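Local coordinates for acetylene hydratase Ahy (Pelobacter acetylenicus, PDB 2E7Z), which catalyses the hydration of acetylene to acetaldehyde with a tungsten-bis(molybdopterin guanine dinucleotide) cofactor and a [4Fe-4S] cluster, at residues A[604-609]-A[619-624]; A[675-680]-A[692-697]. All blocks are in the same frame, centred on the assembly; numbering follows the deposited sequence.

Contact 1: residues A[604-609]-A[619-624]; sequences EDSNFQ and RDAEPD. With MGD (2-amino-5,6-dimercapto-7-methyl-3,7,8a,9-tetrahydro-8-oxa-1,3,9,10-tetraaza-anthracen-4-one guanosine dinucleotide), chain F.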
ATOM      1  N   GLU A 604      -7.757 -11.950   3.873  1.00 14.92           N
ATOM      2  CA  GLU A 604      -8.256 -13.036   4.717  1.00 15.95           C
ATOM      3  C   GLU A 604      -8.055 -12.676   6.170  1.00 15.76           C
ATOM      4  O   GLU A 604      -7.032 -12.064   6.539  1.00 15.55           O
ATOM      5  CB  GLU A 604      -7.570 -14.353   4.366  1.00 16.12           C
ATOM      6  CG  GLU A 604      -8.002 -14.824   2.970  1.00 18.19           C
ATOM      7  CD  GLU A 604      -7.244 -16.014   2.441  1.00 20.11           C
ATOM      8  OE1 GLU A 604      -6.207 -16.392   3.015  1.00 21.16           O
ATOM      9  OE2 GLU A 604      -7.691 -16.568   1.413  1.00 21.13           O
ATOM     10  N   ASP A 605      -9.062 -13.020   6.975  1.00 16.39           N
ATOM     11  CA  ASP A 605      -9.101 -12.655   8.386  1.00 15.71           C
ATOM     12  C   ASP A 605      -7.816 -12.962   9.143  1.00 16.18           C
ATOM     13  O   ASP A 605      -7.363 -12.132   9.946  1.00 16.13           O
ATOM     14  CB  ASP A 605     -10.258 -13.385   9.066  1.00 16.95           C
ATOM     15  CG  ASP A 605     -11.634 -12.818   8.687  1.00 18.12           C
ATOM     16  OD1 ASP A 605     -11.743 -11.831   7.924  1.00 19.58           O
ATOM     17  OD2 ASP A 605     -12.633 -13.389   9.181  1.00 22.03           O
ATOM     18  N   SER A 606      -7.226 -14.129   8.868  1.00 15.10           N
ATOM     19  CA  SER A 606      -6.150 -14.682   9.697  1.00 15.01           C
ATOM     20  C   SER A 606      -4.731 -14.367   9.235  1.00 14.23           C
ATOM     21  O   SER A 606      -3.769 -14.723   9.927  1.00 15.49           O
ATOM     22  CB  SER A 606      -6.297 -16.205   9.821  1.00 15.76           C
ATOM     23  OG  SER A 606      -6.437 -16.809   8.534  1.00 17.93           O
ATOM     24  N   ASN A 607      -4.582 -13.710   8.083  1.00 14.02           N
ATOM     25  CA  ASN A 607      -3.242 -13.378   7.579  1.00 12.95           C
ATOM     26  C   ASN A 607      -3.191 -11.947   7.117  1.00 12.86           C
ATOM     27  O   ASN A 607      -4.227 -11.331   6.881  1.00 13.14           O
ATOM     28  CB  ASN A 607      -2.779 -14.368   6.491  1.00 13.65           C
ATOM     29  CG  ASN A 607      -3.769 -14.503   5.351  1.00 14.66           C
ATOM     30  OD1 ASN A 607      -4.004 -13.547   4.609  1.00 16.95           O
ATOM     31  ND2 ASN A 607      -4.371 -15.707   5.214  1.00 16.78           N
ATOM     32  N   PHE A 608      -1.978 -11.409   7.019  1.00 12.49           N
ATOM     33  CA  PHE A 608      -1.818 -10.055   6.507  1.00 11.60           C
ATOM     34  C   PHE A 608      -0.830 -10.152   5.364  1.00 10.74           C
ATOM     35  O   PHE A 608       0.322 -10.466   5.593  1.00 10.15           O
ATOM     36  CB  PHE A 608      -1.313  -9.070   7.586  1.00 11.02           C
ATOM     37  CG  PHE A 608      -0.911  -7.727   7.031  1.00 11.76           C
ATOM     38  CD1 PHE A 608      -1.857  -6.863   6.475  1.00 10.78           C
ATOM     39  CD2 PHE A 608       0.428  -7.338   7.041  1.00 12.04           C
ATOM     40  CE1 PHE A 608      -1.477  -5.612   5.951  1.00 11.45           C
ATOM     41  CE2 PHE A 608       0.814  -6.093   6.512  1.00 11.88           C
ATOM     42  CZ  PHE A 608      -0.142  -5.245   5.962  1.00 10.91           C
ATOM     43  N   GLN A 609      -1.279  -9.909   4.133  1.00 10.77           N
ATOM     44  CA  GLN A 609      -0.385 -10.020   2.982  1.00 10.49           C
ATOM     45  C   GLN A 609       0.269 -11.390   2.997  1.00 10.64           C
ATOM     46  O   GLN A 609      -0.465 -12.359   3.096  1.00 11.32           O
ATOM     47  CB  GLN A 609       0.633  -8.862   2.941  1.00 10.30           C
ATOM     48  CG  GLN A 609      -0.044  -7.487   3.025  1.00 12.00           C
ATOM     49  CD  GLN A 609      -0.791  -7.105   1.752  1.00 12.50           C
ATOM     50  OE1 GLN A 609      -0.536  -7.632   0.675  1.00 14.27           O
ATOM     51  NE2 GLN A 609      -1.695  -6.153   1.874  1.00 14.73           N
ATOM     52  N   ARG A 619      -2.520 -19.740  10.911  1.00 16.10           N
ATOM     53  CA  ARG A 619      -2.447 -20.578   9.695  1.00 16.28           C
ATOM     54  C   ARG A 619      -3.576 -21.597   9.654  1.00 17.04           C
ATOM     55  O   ARG A 619      -4.146 -21.853   8.593  1.00 17.56           O
ATOM     56  CB  ARG A 619      -1.099 -21.281   9.589  1.00 16.12           C
ATOM     57  CG  ARG A 619      -0.962 -22.257   8.411  1.00 16.41           C
ATOM     58  CD  ARG A 619      -1.074 -21.599   7.010  1.00 17.32           C
ATOM     59  NE  ARG A 619      -0.966 -22.648   5.994  1.00 18.08           N
ATOM     60  CZ  ARG A 619       0.177 -23.236   5.628  1.00 19.67           C
ATOM     61  NH1 ARG A 619       1.342 -22.862   6.165  1.00 18.32           N
ATOM     62  NH2 ARG A 619       0.155 -24.198   4.711  1.00 21.37           N
ATOM     63  N   ASP A 620      -3.913 -22.140  10.814  1.00 17.12           N
ATOM     64  CA  ASP A 620      -4.969 -23.162  10.905  1.00 17.72           C
ATOM     65  C   ASP A 620      -6.357 -22.647  10.523  1.00 18.31           C
ATOM     66  O   ASP A 620      -7.206 -23.435  10.090  1.00 19.73           O
ATOM     67  CB  ASP A 620      -5.013 -23.750  12.319  1.00 18.54           C
ATOM     68  CG  ASP A 620      -3.887 -24.731  12.590  1.00 19.86           C
ATOM     69  OD1 ASP A 620      -3.160 -25.105  11.646  1.00 23.99           O
ATOM     70  OD2 ASP A 620      -3.745 -25.167  13.762  1.00 25.99           O
ATOM     71  N   ALA A 621      -6.598 -21.344  10.698  1.00 18.64           N
ATOM     72  CA  ALA A 621      -7.890 -20.715  10.380  1.00 18.95           C
ATOM     73  C   ALA A 621      -8.213 -20.663   8.886  1.00 20.41           C
ATOM     74  O   ALA A 621      -9.389 -20.661   8.491  1.00 21.27           O
ATOM     75  CB  ALA A 621      -7.972 -19.315  10.996  1.00 19.52           C
ATOM     76  N   GLU A 622      -7.168 -20.563   8.063  1.00 19.21           N
ATOM     77  CA  GLU A 622      -7.312 -20.676   6.610  1.00 19.72           C
ATOM     78  C   GLU A 622      -6.004 -21.292   6.094  1.00 18.87           C
ATOM     79  O   GLU A 622      -5.094 -20.556   5.672  1.00 19.22           O
ATOM     80  CB  GLU A 622      -7.580 -19.305   5.995  1.00 20.79           C
ATOM     81  CG  GLU A 622      -8.107 -19.352   4.559  1.00 22.65           C
ATOM     82  CD  GLU A 622      -9.536 -19.862   4.475  1.00 27.47           C
ATOM     83  OE1 GLU A 622     -10.463 -19.084   4.788  1.00 28.77           O
ATOM     84  OE2 GLU A 622      -9.727 -21.038   4.090  1.00 28.95           O
ATOM     85  N   PRO A 623      -5.859 -22.636   6.157  0.50 17.91           N
ATOM     86  CA  PRO A 623      -4.520 -23.228   5.979  0.50 17.35           C
ATOM     87  C   PRO A 623      -4.011 -23.462   4.549  0.50 16.38           C
ATOM     88  O   PRO A 623      -2.803 -23.648   4.360  0.50 15.98           O
ATOM     89  CB  PRO A 623      -4.624 -24.567   6.726  0.50 17.76           C
ATOM     90  CG  PRO A 623      -6.055 -24.922   6.679  0.50 18.31           C
ATOM     91  CD  PRO A 623      -6.873 -23.669   6.463  0.50 18.11           C
ATOM     92  N   ASP A 624      -4.916 -23.489   3.575  0.50 16.08           N
ATOM     93  CA  ASP A 624      -4.538 -23.708   2.181  0.50 15.93           C
ATOM     94  C   ASP A 624      -4.724 -22.456   1.330  0.50 15.46           C
ATOM     95  O   ASP A 624      -5.486 -21.555   1.692  0.50 15.16           O
ATOM     96  CB  ASP A 624      -5.355 -24.858   1.584  0.50 16.59           C
ATOM     97  CG  ASP A 624      -5.065 -26.184   2.250  0.50 18.71           C
ATOM     98  OD1 ASP A 624      -3.873 -26.524   2.404  0.50 20.31           O
ATOM     99  OD2 ASP A 624      -6.029 -26.880   2.618  0.50 21.13           O
TER
HETATM  100  PB  MGD F 802      -9.876  -7.250  -0.401  0.50 11.83           P
HETATM  101  O1B MGD F 802     -10.300  -7.974   0.850  0.50 11.14           O
HETATM  102  O2B MGD F 802      -8.720  -7.798  -1.187  0.50  9.53           O
HETATM  103  O3B MGD F 802      -9.515  -5.720  -0.062  0.50 10.76           O
HETATM  104  O3A MGD F 802      -8.970  -4.230   1.853  0.50 10.00           O
HETATM  105  PA  MGD F 802     -10.212  -4.695   0.958  0.50 11.72           P
HETATM  106  O1A MGD F 802     -10.615  -3.526   0.095  0.50 10.31           O
HETATM  107  O2A MGD F 802     -11.243  -5.315   1.883  0.50 12.29           O
HETATM  108  O5' MGD F 802     -11.152  -7.147  -1.379  0.50 11.41           O
HETATM  109  C5' MGD F 802     -12.341  -6.634  -0.807  0.50 10.44           C
HETATM  110  C4' MGD F 802     -13.414  -6.538  -1.876  0.50  9.33           C
HETATM  111  O4' MGD F 802     -12.916  -5.808  -3.003  0.50  9.80           O
HETATM  112  C3' MGD F 802     -13.822  -7.920  -2.378  0.50  9.30           C
HETATM  113  O3' MGD F 802     -15.153  -8.199  -1.943  0.50 10.26           O
HETATM  114  C2' MGD F 802     -13.743  -7.821  -3.885  0.50  9.09           C
HETATM  115  O2' MGD F 802     -14.868  -8.369  -4.570  0.50  9.23           O
HETATM  116  C1' MGD F 802     -13.665  -6.314  -4.092  0.50  9.64           C
HETATM  117  N9  MGD F 802     -13.113  -5.927  -5.405  0.50  8.55           N
HETATM  118  C8  MGD F 802     -12.151  -6.542  -6.117  0.50 10.08           C
HETATM  119  N7  MGD F 802     -11.894  -5.898  -7.285  0.50  9.90           N
HETATM  120  C5  MGD F 802     -12.747  -4.845  -7.330  0.50  9.81           C
HETATM  121  C6  MGD F 802     -13.037  -3.739  -8.267  0.50  9.47           C
HETATM  122  O6  MGD F 802     -12.439  -3.657  -9.362  0.50  9.75           O
HETATM  123  N1  MGD F 802     -13.976  -2.848  -7.916  0.50  8.72           N
HETATM  124  C2  MGD F 802     -14.659  -2.913  -6.755  0.50  7.86           C
HETATM  125  N2  MGD F 802     -15.581  -1.959  -6.478  0.50  9.11           N
HETATM  126  N3  MGD F 802     -14.440  -3.902  -5.844  0.50  8.64           N
HETATM  127  C4  MGD F 802     -13.526  -4.860  -6.083  0.50  8.53           C
HETATM  128  C10 MGD F 802      -7.648  -3.995   1.371  0.50 10.66           C
HETATM  129  C11 MGD F 802      -6.853  -3.740   2.649  0.50  9.60           C
HETATM  130  O11 MGD F 802      -7.102  -4.808   3.577  0.50 11.23           O
HETATM  131  C12 MGD F 802      -5.367  -3.569   2.411  0.50 11.21           C
HETATM  132  S12 MGD F 802      -4.803  -2.803   1.008  0.50 13.81           S
HETATM  133  C13 MGD F 802      -4.464  -4.012   3.302  0.50 11.02           C
HETATM  134  S13 MGD F 802      -2.797  -3.690   3.165  0.50 12.39           S
HETATM  135  C14 MGD F 802      -4.881  -4.859   4.461  0.50  9.90           C
HETATM  136  N15 MGD F 802      -4.647  -6.268   4.172  0.50 10.57           N
HETATM  137  C16 MGD F 802      -5.214  -7.177   4.995  0.50 10.20           C
HETATM  138  C17 MGD F 802      -4.773  -8.586   5.083  0.50 10.91           C
HETATM  139  O17 MGD F 802      -3.837  -9.016   4.370  0.50 10.92           O
HETATM  140  N18 MGD F 802      -5.421  -9.393   5.943  0.50  9.95           N
HETATM  141  C19 MGD F 802      -6.450  -8.973   6.710  0.50 10.67           C
HETATM  142  N19 MGD F 802      -7.032  -9.852   7.553  0.50 10.50           N
HETATM  143  N20 MGD F 802      -6.915  -7.698   6.677  0.50 10.84           N
HETATM  144  C21 MGD F 802      -6.349  -6.790   5.857  0.50 10.82           C
HETATM  145  N22 MGD F 802      -6.813  -5.529   5.814  0.50 11.52           N
HETATM  146  C23 MGD F 802      -6.363  -4.620   4.780  0.50 10.54           C
HETATM  147  O   HOH W   1      -6.289 -18.630   0.555  1.00 19.54           O
HETATM  148  O   HOH W   2      -4.483 -17.934   7.090  1.00 24.31           O

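Contact 2: residues A[675-680]-A[692-697]; sequences RWCPEQ and MLHNDA. With MGD (2-amino-5,6-dimercapto-7-methyl-3,7,8a,9-tetrahydro-8-oxa-1,3,9,10-tetraaza-anthracen-4-one guanosine dinucleotide), chain E.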
ATOM      1  N   ARG A 675       0.141 -16.029  -0.602  1.00 11.28           N
ATOM      2  CA  ARG A 675       0.164 -17.396  -0.102  1.00 12.15           C
ATOM      3  C   ARG A 675       1.486 -18.112  -0.363  1.00 11.81           C
ATOM      4  O   ARG A 675       1.970 -18.146  -1.492  1.00 12.52           O
ATOM      5  CB  ARG A 675      -0.999 -18.184  -0.717  1.00 13.26           C
ATOM      6  CG  ARG A 675      -2.308 -17.860  -0.071  1.00 14.75           C
ATOM      7  CD  ARG A 675      -2.346 -18.668   1.238  1.00 19.37           C
ATOM      8  NE  ARG A 675      -3.493 -18.359   2.025  1.00 22.23           N
ATOM      9  CZ  ARG A 675      -3.859 -19.022   3.113  1.00 20.06           C
ATOM     10  NH1 ARG A 675      -3.167 -20.078   3.541  1.00 19.21           N
ATOM     11  NH2 ARG A 675      -4.938 -18.625   3.744  1.00 22.47           N
ATOM     12  N   TRP A 676       2.066 -18.657   0.702  1.00 11.73           N
ATOM     13  CA  TRP A 676       3.198 -19.552   0.577  1.00 11.63           C
ATOM     14  C   TRP A 676       3.166 -20.482   1.789  1.00 11.73           C
ATOM     15  O   TRP A 676       2.278 -20.351   2.624  1.00 12.74           O
ATOM     16  CB  TRP A 676       4.533 -18.799   0.449  1.00 11.26           C
ATOM     17  CG  TRP A 676       4.912 -17.937   1.638  1.00 10.30           C
ATOM     18  CD1 TRP A 676       4.302 -16.780   2.058  1.00 10.27           C
ATOM     19  CD2 TRP A 676       6.016 -18.157   2.520  1.00  9.74           C
ATOM     20  NE1 TRP A 676       4.969 -16.261   3.147  1.00  9.98           N
ATOM     21  CE2 TRP A 676       6.007 -17.101   3.471  1.00  9.98           C
ATOM     22  CE3 TRP A 676       6.997 -19.170   2.626  1.00 11.05           C
ATOM     23  CZ2 TRP A 676       6.952 -17.008   4.497  1.00 10.16           C
ATOM     24  CZ3 TRP A 676       7.953 -19.075   3.644  1.00 10.30           C
ATOM     25  CH2 TRP A 676       7.912 -18.007   4.582  1.00 10.27           C
ATOM     26  N   CYS A 677       4.139 -21.377   1.891  1.00 12.12           N
ATOM     27  CA  CYS A 677       4.064 -22.526   2.800  1.00 13.30           C
ATOM     28  C   CYS A 677       5.347 -22.613   3.635  1.00 12.75           C
ATOM     29  O   CYS A 677       6.256 -23.364   3.284  1.00 13.10           O
ATOM     30  CB  CYS A 677       3.896 -23.798   1.960  1.00 14.80           C
ATOM     31  SG  CYS A 677       2.629 -23.680   0.618  1.00 21.69           S
ATOM     32  N   PRO A 678       5.426 -21.845   4.738  1.00 12.80           N
ATOM     33  CA  PRO A 678       6.629 -21.777   5.572  0.50 13.43           C
ATOM     34  C   PRO A 678       7.067 -23.092   6.195  1.00 14.29           C
ATOM     35  O   PRO A 678       8.207 -23.201   6.640  1.00 15.93           O
ATOM     36  CB  PRO A 678       6.245 -20.763   6.662  0.50 13.74           C
ATOM     37  CG  PRO A 678       5.170 -19.937   6.048  0.50 12.62           C
ATOM     38  CD  PRO A 678       4.390 -20.909   5.207  0.50 12.21           C
ATOM     39  N   GLU A 679       6.167 -24.076   6.216  1.00 15.02           N
ATOM     40  CA  GLU A 679       6.472 -25.404   6.740  1.00 16.58           C
ATOM     41  C   GLU A 679       7.362 -26.184   5.780  1.00 17.21           C
ATOM     42  O   GLU A 679       8.006 -27.143   6.168  1.00 18.48           O
ATOM     43  CB  GLU A 679       5.173 -26.172   7.033  1.00 15.81           C
ATOM     44  CG  GLU A 679       4.384 -26.583   5.778  1.00 18.14           C
ATOM     45  CD  GLU A 679       3.351 -25.564   5.314  1.00 20.47           C
ATOM     46  OE1 GLU A 679       2.397 -25.953   4.607  1.00 22.38           O
ATOM     47  OE2 GLU A 679       3.486 -24.364   5.629  1.00 18.50           O
ATOM     48  N   GLN A 680       7.442 -25.757   4.522  1.00 16.35           N
ATOM     49  CA  GLN A 680       8.223 -26.493   3.523  1.00 16.92           C
ATOM     50  C   GLN A 680       9.691 -26.136   3.603  1.00 16.65           C
ATOM     51  O   GLN A 680      10.041 -25.079   4.147  1.00 18.97           O
ATOM     52  CB  GLN A 680       7.717 -26.198   2.113  1.00 15.75           C
ATOM     53  CG  GLN A 680       6.296 -26.670   1.847  1.00 17.08           C
ATOM     54  CD  GLN A 680       5.839 -26.340   0.459  1.00 17.93           C
ATOM     55  OE1 GLN A 680       6.594 -25.790  -0.341  1.00 19.58           O
ATOM     56  NE2 GLN A 680       4.604 -26.654   0.159  1.00 18.40           N
ATOM     57  N   MET A 692       6.489 -19.798  -5.750  1.00  9.74           N
ATOM     58  CA  MET A 692       6.385 -19.883  -7.212  1.00 10.12           C
ATOM     59  C   MET A 692       5.165 -20.665  -7.667  1.00 11.21           C
ATOM     60  O   MET A 692       4.846 -20.661  -8.851  1.00 11.56           O
ATOM     61  CB  MET A 692       7.664 -20.489  -7.820  1.00 11.85           C
ATOM     62  CG  MET A 692       8.998 -19.760  -7.439  1.00  9.86           C
ATOM     63  SD  MET A 692       9.077 -17.997  -7.845  1.00 10.69           S
ATOM     64  CE  MET A 692       9.121 -18.092  -9.654  1.00 13.07           C
ATOM     65  N   LEU A 693       4.488 -21.309  -6.722  1.00 11.73           N
ATOM     66  CA  LEU A 693       3.306 -22.135  -7.003  1.00 11.93           C
ATOM     67  C   LEU A 693       2.002 -21.467  -6.578  1.00 10.79           C
ATOM     68  O   LEU A 693       0.966 -21.703  -7.184  1.00 11.90           O
ATOM     69  CB  LEU A 693       3.430 -23.496  -6.300  1.00 13.23           C
ATOM     70  CG  LEU A 693       4.425 -24.483  -6.914  1.00 16.15           C
ATOM     71  CD1 LEU A 693       4.504 -25.732  -6.037  1.00 19.67           C
ATOM     72  CD2 LEU A 693       4.040 -24.847  -8.352  1.00 19.03           C
ATOM     73  N   HIS A 694       2.031 -20.644  -5.534  1.00 11.18           N
ATOM     74  CA  HIS A 694       0.771 -20.187  -4.935  1.00 11.31           C
ATOM     75  C   HIS A 694       0.563 -18.674  -4.841  1.00 10.74           C
ATOM     76  O   HIS A 694      -0.507 -18.279  -4.355  1.00 11.42           O
ATOM     77  CB  HIS A 694       0.571 -20.800  -3.535  1.00 11.87           C
ATOM     78  CG  HIS A 694       0.750 -22.274  -3.502  1.00 13.86           C
ATOM     79  ND1 HIS A 694      -0.111 -23.144  -4.140  1.00 14.96           N
ATOM     80  CD2 HIS A 694       1.680 -23.041  -2.888  1.00 14.82           C
ATOM     81  CE1 HIS A 694       0.292 -24.385  -3.930  1.00 15.89           C
ATOM     82  NE2 HIS A 694       1.369 -24.355  -3.164  1.00 18.17           N
ATOM     83  N   ASN A 695       1.525 -17.847  -5.291  1.00 10.17           N
ATOM     84  CA  ASN A 695       1.347 -16.413  -5.167  1.00 10.60           C
ATOM     85  C   ASN A 695       0.744 -15.826  -6.425  1.00  9.59           C
ATOM     86  O   ASN A 695       1.111 -16.227  -7.547  1.00 10.39           O
ATOM     87  CB  ASN A 695       2.681 -15.705  -4.891  1.00 10.16           C
ATOM     88  CG  ASN A 695       2.482 -14.273  -4.485  1.00 10.30           C
ATOM     89  OD1 ASN A 695       3.087 -13.328  -5.062  1.00 11.06           O
ATOM     90  ND2 ASN A 695       1.628 -14.073  -3.524  1.00  8.53           N
ATOM     91  N   ASP A 696      -0.133 -14.832  -6.242  1.00  9.94           N
ATOM     92  CA  ASP A 696      -0.788 -14.168  -7.372  1.00  9.55           C
ATOM     93  C   ASP A 696       0.187 -13.522  -8.366  1.00  9.89           C
ATOM     94  O   ASP A 696      -0.093 -13.462  -9.558  1.00  9.94           O
ATOM     95  CB  ASP A 696      -1.849 -13.148  -6.919  1.00  9.64           C
ATOM     96  CG  ASP A 696      -1.284 -12.007  -6.087  1.00  9.37           C
ATOM     97  OD1 ASP A 696      -0.329 -12.242  -5.312  1.00 10.12           O
ATOM     98  OD2 ASP A 696      -1.804 -10.878  -6.199  1.00 11.53           O
ATOM     99  N   ALA A 697       1.332 -13.045  -7.883  1.00  9.46           N
ATOM    100  CA  ALA A 697       2.250 -12.335  -8.788  1.00  9.17           C
ATOM    101  C   ALA A 697       2.798 -13.238  -9.887  1.00  8.09           C
ATOM    102  O   ALA A 697       3.333 -12.747 -10.888  1.00  8.73           O
ATOM    103  CB  ALA A 697       3.356 -11.661  -8.005  1.00  9.90           C
TER
HETATM  104  PB  MGD E 801       4.587  -8.558   2.344  1.00  8.87           P
HETATM  105  O1B MGD E 801       4.932  -8.571   0.876  1.00  9.55           O
HETATM  106  O2B MGD E 801       3.838  -9.692   2.941  1.00  9.31           O
HETATM  107  O3B MGD E 801       3.753  -7.245   2.736  1.00  8.26           O
HETATM  108  O3A MGD E 801       3.325  -5.272   1.242  1.00  9.36           O
HETATM  109  PA  MGD E 801       4.092  -5.680   2.601  1.00  8.69           P
HETATM  110  O1A MGD E 801       3.467  -5.047   3.808  1.00  8.74           O
HETATM  111  O2A MGD E 801       5.548  -5.469   2.313  1.00  7.94           O
HETATM  112  O5' MGD E 801       5.990  -8.382   3.120  1.00  8.04           O
HETATM  113  C5' MGD E 801       5.984  -7.925   4.462  1.00  8.87           C
HETATM  114  C4' MGD E 801       7.180  -8.570   5.133  1.00  6.98           C
HETATM  115  O4' MGD E 801       7.377  -7.896   6.386  1.00  7.65           O
HETATM  116  C3' MGD E 801       6.951 -10.025   5.532  1.00  7.56           C
HETATM  117  O3' MGD E 801       7.985 -10.835   4.948  1.00  8.76           O
HETATM  118  C2' MGD E 801       6.988 -10.067   7.074  1.00  7.85           C
HETATM  119  O2' MGD E 801       7.566 -11.247   7.668  1.00  9.39           O
HETATM  120  C1' MGD E 801       7.828  -8.854   7.371  1.00  7.69           C
HETATM  121  N9  MGD E 801       7.587  -8.190   8.661  1.00  7.75           N
HETATM  122  C8  MGD E 801       6.397  -7.991   9.281  1.00  8.18           C
HETATM  123  N7  MGD E 801       6.555  -7.255  10.393  1.00  8.46           N
HETATM  124  C5  MGD E 801       7.861  -6.913  10.448  1.00  7.74           C
HETATM  125  C6  MGD E 801       8.716  -6.148  11.339  1.00  7.81           C
HETATM  126  O6  MGD E 801       8.256  -5.582  12.353  1.00  7.80           O
HETATM  127  N1  MGD E 801      10.009  -6.052  10.986  1.00  7.29           N
HETATM  128  C2  MGD E 801      10.573  -6.675   9.956  1.00  7.44           C
HETATM  129  N2  MGD E 801      11.903  -6.490   9.716  1.00  7.98           N
HETATM  130  N3  MGD E 801       9.852  -7.399   9.104  1.00  7.44           N
HETATM  131  C4  MGD E 801       8.526  -7.526   9.314  1.00  7.54           C
HETATM  132  C10 MGD E 801       1.943  -4.921   1.337  1.00 10.88           C
HETATM  133  C11 MGD E 801       1.577  -4.242   0.035  1.00 10.61           C
HETATM  134  O11 MGD E 801       1.660  -5.257  -0.964  1.00  8.62           O
HETATM  135  C12 MGD E 801       0.180  -3.677   0.118  1.00 11.01           C
HETATM  136  S12 MGD E 801      -0.195  -2.637   1.423  1.00 13.53           S
HETATM  137  C13 MGD E 801      -0.727  -3.935  -0.838  1.00 11.18           C
HETATM  138  S13 MGD E 801      -2.346  -3.420  -0.715  1.00 14.62           S
HETATM  139  C14 MGD E 801      -0.404  -4.710  -2.078  1.00 10.51           C
HETATM  140  N15 MGD E 801      -1.037  -6.020  -2.088  1.00 10.42           N
HETATM  141  C16 MGD E 801      -0.674  -6.800  -3.147  1.00 10.39           C
HETATM  142  C17 MGD E 801      -1.553  -7.790  -3.785  1.00 10.57           C
HETATM  143  O17 MGD E 801      -2.723  -7.956  -3.375  1.00 11.93           O
HETATM  144  N18 MGD E 801      -1.056  -8.492  -4.822  1.00 10.82           N
HETATM  145  C19 MGD E 801       0.203  -8.328  -5.300  1.00  9.48           C
HETATM  146  N19 MGD E 801       0.644  -9.069  -6.338  1.00 10.76           N
HETATM  147  N20 MGD E 801       1.060  -7.461  -4.745  1.00  9.83           N
HETATM  148  C21 MGD E 801       0.681  -6.692  -3.717  1.00 10.49           C
HETATM  149  N22 MGD E 801       1.541  -5.811  -3.200  1.00  9.47           N
HETATM  150  C23 MGD E 801       1.122  -4.837  -2.214  1.00 10.39           C
HETATM  151  O   HOH W   3      -1.386 -15.996  -3.168  1.00 11.79           O
HETATM  152  O   HOH W   4       3.363 -26.375  -2.507  1.00 23.36           O

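Contact 1: residues A[604-609]-A[619-624]
Ser606 and Glu604 meet Ala621 and Glu622 through thin van der Waals contacts. Ser606 CB lies 3.7 Å from Ala621 CB, and its OG reaches the CB of Glu622. The CG of Glu622 sits 3.8 Å from Glu604 OE1; these two glutamate chains cross at about a right angle, their carboxylate planes 45° apart. Polar coupling runs through water. One water bonds Ser606 OG, accepts from Asn607 ND2 and donates to Glu622 O; a second water donates to Glu604 OE2, with its oxygen 2.6 Å from OE2, and to Asp624 O.

Behind this layer, Asn607 ND2 donates almost straight (171°) to Glu604 OE1, 2.9 Å away, in its own amide plane and onto the anti lone pair of the carboxylate. The bond spans the type I turn Glu604-Asn607. Arg675 also bridges to Glu604 OE1 and Arg670 to OE2, so both oxygens have a cationic partner. On the helix side, Arg619 NE reaches Pro623 O and fastens the chain leaving helix 617-621.

The turn and the two residues after it line the pterin of one MGD. N19 faces Glu604 O and N18 Asn607 O at separations so short (2.4 and 2.5 Å) that their exact lengths are doubtful, while Gln609 N donates to O17 at 2.7 Å. Phe608 swings its ring away from its own N (chi1 170°) and lays it beside the pterin, while Gln609 CG covers one face of the ring.

The two arginines probably keep Glu604 ionised despite Glu622 nearby, and the turn-spanning Asn607-Glu604 bond probably helps hold the carbonyls facing the pterin.

Contact 2: residues A[675-680]-A[692-697]
His694 packs against both Arg675 and Cys677, and these van der Waals touches, some of them a CB against a carbonyl oxygen, make up most of the contact. His694 CB lies 3.6 Å from Arg675 O, a buried carbonyl oxygen with no hydrogen-bond partner in the model. Arg675 CB in turn comes to 3.7 Å from His694 O.

The sulfur-aromatic contact joins Cys677 SG to the imidazole: SG is 3.7 Å from His694 CD2 and approaches obliquely, 59° off the ring normal. Leu693 CB covers one face of that ring over its centre. The first torsion of His694, -50°, sets CG beside its own backbone N and turns the imidazole toward the cysteine.

Two waters carry the polar links. One accepts from Arg675 N and donates to His694 O at 2.7 Å, joining the backbones where the helix gives way to Asn695. The other lies in the imidazole plane, 2.9 Å from His694 NE2, and accepts from Gln680 NE2. His694 ND1 is bonded to Lys655 O, so both ring nitrogens have partners.

Cofactor binding falls to Asp696, whose OD2 takes pterin N18 of the other MGD at 2.9 Å and N19 at 3.0 Å. Its OD1 bonds His673 ND1, which probably helps fix the carboxylate's orientation.

A single carboxylate oxygen thus answers two pterin N-H groups, and its negative charge probably strengthens both bonds.

Overall arrangement
From the N terminus, strand 596-600 leads into the cofactor-binding loop, and contact 1 closes that loop onto the end of helix 617-621. The chain then builds further strands of the mixed sheet, leaves strand 668-671, and closes a second loop at contact 2, where helix 691-694 ends. The two loops follow in series, neither enclosing the other, with centres about 13 Å apart. Salt bridges Glu604-Arg675 and Arg619-Glu679 join segments 604-609 and 619-624 to segment 675-680. All four segments belong to the molybdopterin dinucleotide-binding region, and the pair sets one pterin against 604-609 and the other against 692-697.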